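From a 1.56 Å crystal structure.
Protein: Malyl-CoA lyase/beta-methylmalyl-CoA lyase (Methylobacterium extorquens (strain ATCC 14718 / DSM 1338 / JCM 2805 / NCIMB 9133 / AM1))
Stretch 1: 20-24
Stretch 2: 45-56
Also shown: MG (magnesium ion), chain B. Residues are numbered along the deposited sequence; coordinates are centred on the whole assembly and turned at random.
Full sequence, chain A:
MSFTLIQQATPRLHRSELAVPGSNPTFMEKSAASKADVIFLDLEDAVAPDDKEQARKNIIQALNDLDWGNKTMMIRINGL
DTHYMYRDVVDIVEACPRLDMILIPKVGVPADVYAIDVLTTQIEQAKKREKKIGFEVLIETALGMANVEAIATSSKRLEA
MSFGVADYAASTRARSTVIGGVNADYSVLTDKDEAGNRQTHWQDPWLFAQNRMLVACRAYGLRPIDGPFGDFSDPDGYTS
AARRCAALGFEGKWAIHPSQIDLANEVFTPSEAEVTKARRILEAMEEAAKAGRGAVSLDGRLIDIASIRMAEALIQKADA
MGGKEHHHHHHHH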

# COMPACT_ATOMS: atom_id res chain seq x y z
N VAL A 20 22.80 28.28 13.41
CA VAL A 20 23.22 29.70 13.38
C VAL A 20 22.17 30.52 12.62
O VAL A 20 21.97 30.29 11.44
CB VAL A 20 24.59 29.87 12.73
CG1 VAL A 20 25.05 31.34 12.89
CG2 VAL A 20 25.64 28.92 13.25
N PRO A 21 21.55 31.52 13.26
CA PRO A 21 20.58 32.31 12.55
C PRO A 21 21.15 33.15 11.42
O PRO A 21 22.13 33.88 11.62
CB PRO A 21 19.92 33.17 13.61
CG PRO A 21 20.31 32.61 14.91
CD PRO A 21 21.62 31.88 14.69
N GLY A 22 20.48 33.11 10.25
CA GLY A 22 20.96 33.91 9.11
C GLY A 22 20.82 35.40 9.28
O GLY A 22 21.35 36.20 8.46
N SER A 23 20.03 35.78 10.25
CA SER A 23 19.80 37.17 10.57
C SER A 23 20.95 37.80 11.34
O SER A 23 20.90 38.98 11.59
CB SER A 23 18.48 37.34 11.32
OG SER A 23 18.45 36.45 12.42
N ASN A 24 21.97 37.02 11.70
CA ASN A 24 23.08 37.52 12.46
C ASN A 24 24.42 37.23 11.77
O ASN A 24 25.08 36.22 12.05
CB ASN A 24 23.03 36.95 13.87
CG ASN A 24 23.98 37.71 14.84
OD1 ASN A 24 25.05 38.16 14.45
ND2 ASN A 24 23.55 37.91 16.08
N ASP A 45 12.98 28.72 11.79
CA ASP A 45 12.42 29.04 13.12
C ASP A 45 13.08 30.30 13.80
O ASP A 45 12.39 31.12 14.42
CB ASP A 45 12.61 27.87 14.09
CG ASP A 45 11.56 26.78 14.00
OD1 ASP A 45 10.40 27.08 13.61
OD2 ASP A 45 11.94 25.58 14.35
N ALA A 46 14.41 30.42 13.75
CA ALA A 46 15.07 31.51 14.47
C ALA A 46 15.00 32.85 13.80
O ALA A 46 15.50 33.81 14.36
CB ALA A 46 16.54 31.14 14.75
N VAL A 47 14.40 32.93 12.62
CA VAL A 47 14.38 34.19 11.87
C VAL A 47 12.95 34.70 11.74
O VAL A 47 12.07 34.00 11.22
CB VAL A 47 15.03 34.03 10.49
CG1 VAL A 47 15.02 35.35 9.73
CG2 VAL A 47 16.45 33.48 10.55
N ALA A 48 12.72 35.92 12.21
CA ALA A 48 11.36 36.48 12.16
C ALA A 48 10.97 36.67 10.71
O ALA A 48 11.82 36.95 9.90
CB ALA A 48 11.29 37.81 12.87
N PRO A 49 9.67 36.59 10.40
CA PRO A 49 9.21 36.83 9.02
C PRO A 49 9.78 38.08 8.37
O PRO A 49 10.28 38.00 7.26
CB PRO A 49 7.69 36.97 9.20
CG PRO A 49 7.42 35.89 10.28
CD PRO A 49 8.56 36.12 11.25
N ASP A 50 9.75 39.21 9.05
CA ASP A 50 10.24 40.43 8.44
C ASP A 50 11.72 40.44 8.18
O ASP A 50 12.18 41.29 7.45
CB ASP A 50 9.92 41.63 9.35
CG ASP A 50 8.47 42.00 9.33
OD1 ASP A 50 7.71 41.60 8.43
OD2 ASP A 50 8.07 42.73 10.25
N ASP A 51 12.47 39.49 8.74
CA ASP A 51 13.91 39.37 8.54
C ASP A 51 14.34 38.29 7.55
O ASP A 51 15.55 38.16 7.26
CB ASP A 51 14.61 39.09 9.90
CG ASP A 51 14.51 40.23 10.90
OD1 ASP A 51 14.46 41.38 10.47
OD2 ASP A 51 14.54 40.00 12.14
N LYS A 52 13.37 37.50 7.04
CA LYS A 52 13.71 36.34 6.21
C LYS A 52 14.37 36.70 4.89
O LYS A 52 15.34 36.03 4.47
CB LYS A 52 12.53 35.45 6.05
CG LYS A 52 12.16 34.66 7.32
CD LYS A 52 10.99 33.76 7.09
CE LYS A 52 10.46 33.08 8.34
NZ LYS A 52 11.47 32.27 9.06
N GLU A 53 13.92 37.80 4.27
CA GLU A 53 14.47 38.18 2.95
C GLU A 53 15.94 38.59 3.12
O GLU A 53 16.82 38.19 2.33
CB GLU A 53 13.63 39.32 2.35
CG GLU A 53 14.26 39.83 1.09
CD GLU A 53 13.45 40.84 0.35
OE1 GLU A 53 13.55 40.87 -0.89
OE2 GLU A 53 12.74 41.60 0.98
N GLN A 54 16.22 39.38 4.18
CA GLN A 54 17.61 39.78 4.45
C GLN A 54 18.48 38.63 4.89
O GLN A 54 19.64 38.53 4.50
CB GLN A 54 17.65 40.92 5.47
CG GLN A 54 19.02 41.53 5.66
CD GLN A 54 19.61 42.13 4.39
OE1 GLN A 54 18.96 42.91 3.71
NE2 GLN A 54 20.84 41.75 4.04
N ALA A 55 17.90 37.71 5.69
CA ALA A 55 18.70 36.59 6.15
C ALA A 55 19.16 35.77 4.97
O ALA A 55 20.27 35.25 4.94
CB ALA A 55 17.88 35.74 7.11
N ARG A 56 18.31 35.68 3.94
CA ARG A 56 18.66 34.94 2.73
C ARG A 56 19.86 35.55 2.05
O ARG A 56 20.84 34.87 1.66
CB ARG A 56 17.44 34.84 1.82
CG ARG A 56 17.60 33.90 0.69
CD ARG A 56 16.42 33.90 -0.25
NE ARG A 56 15.12 33.62 0.40
CZ ARG A 56 14.02 34.37 0.41
NH1 ARG A 56 13.99 35.61 -0.08
NH2 ARG A 56 12.92 33.91 0.97
MG MG B . 11.13 23.65 14.09
O HOH W 1 9.62 24.51 12.88
O HOH W 2 12.71 22.97 15.25
O HOH W 3 12.33 23.55 12.43

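The contact joins the end of a strand, Val20 and Pro21, and the type I turn that follows it, Pro21 to Asn24, to a loop that runs into a helix. No hydrogen bond crosses between the two stretches, so fit does the work, over a modest 242 Å² of buried surface counted on both sides. The turn holds its own shape, with Asn24 N donating to Pro21 O at 3.1 Å.

Stretch 2 opens with Asp45, which takes no part in the packing. Its OD2 binds the magnesium ion at 2.1 Å, while OD1 accepts a hydrogen bond at 2.8 Å from water 1, itself a ligand of the metal. One carboxylate thus serves the first coordination shell directly and steadies a second ligand.

The next residue begins the contact. Ala46 points its methyl toward stretch 1, and its CB lies 4.0 Å from Pro21 CG, a small apolar pairing of a methyl with a proline ring. Val47, in the t rotamer, follows with CG2 4.1 Å from Gly22 N and 4.0 Å from Ser23 OG; the methyl fills space beside the turn, and these are packing distances. The backbone of Val47 is used differently: its O accepts a 2.8 Å hydrogen bond from Lys52 NZ. Lys52 makes no contact with stretch 1, and its CA-to-CB bond points away from it; the NZ hydrogen bond ties the loop to the first residue of the helix.

Ala48 and Pro49 make no contact across, but their carbonyls organise the chain: Asp51 N donates to Ala48 O at 2.9 Å, and Lys52 N to Pro49 O at 3.1 Å. Asp51 reaches back lightly, its CB 4.5 Å from Ser23 CB, and its O accepts from Ala55 N at 2.9 Å.

Ala55 makes the most intimate approach. Its CA is 4.6 Å from Gly22 CA, and Gly22 O sits 3.5 Å from Ala55 CA in a CA-H...O contact, a weak interaction with an angle of 139° at the hydrogen. Ala55 CB also packs 3.8 Å from Ser23 N. Glycine suits this spot: an ideal CB on Gly22 would point toward stretch 2 and fall 3.3 Å from Ala55 CB, a tight fit. Arg56 then turns its CA-to-CB bond away. The rule to read here is small against small: glycine and alanine let turn and helix approach closely, while proline, alanine and valine fill the space alongside.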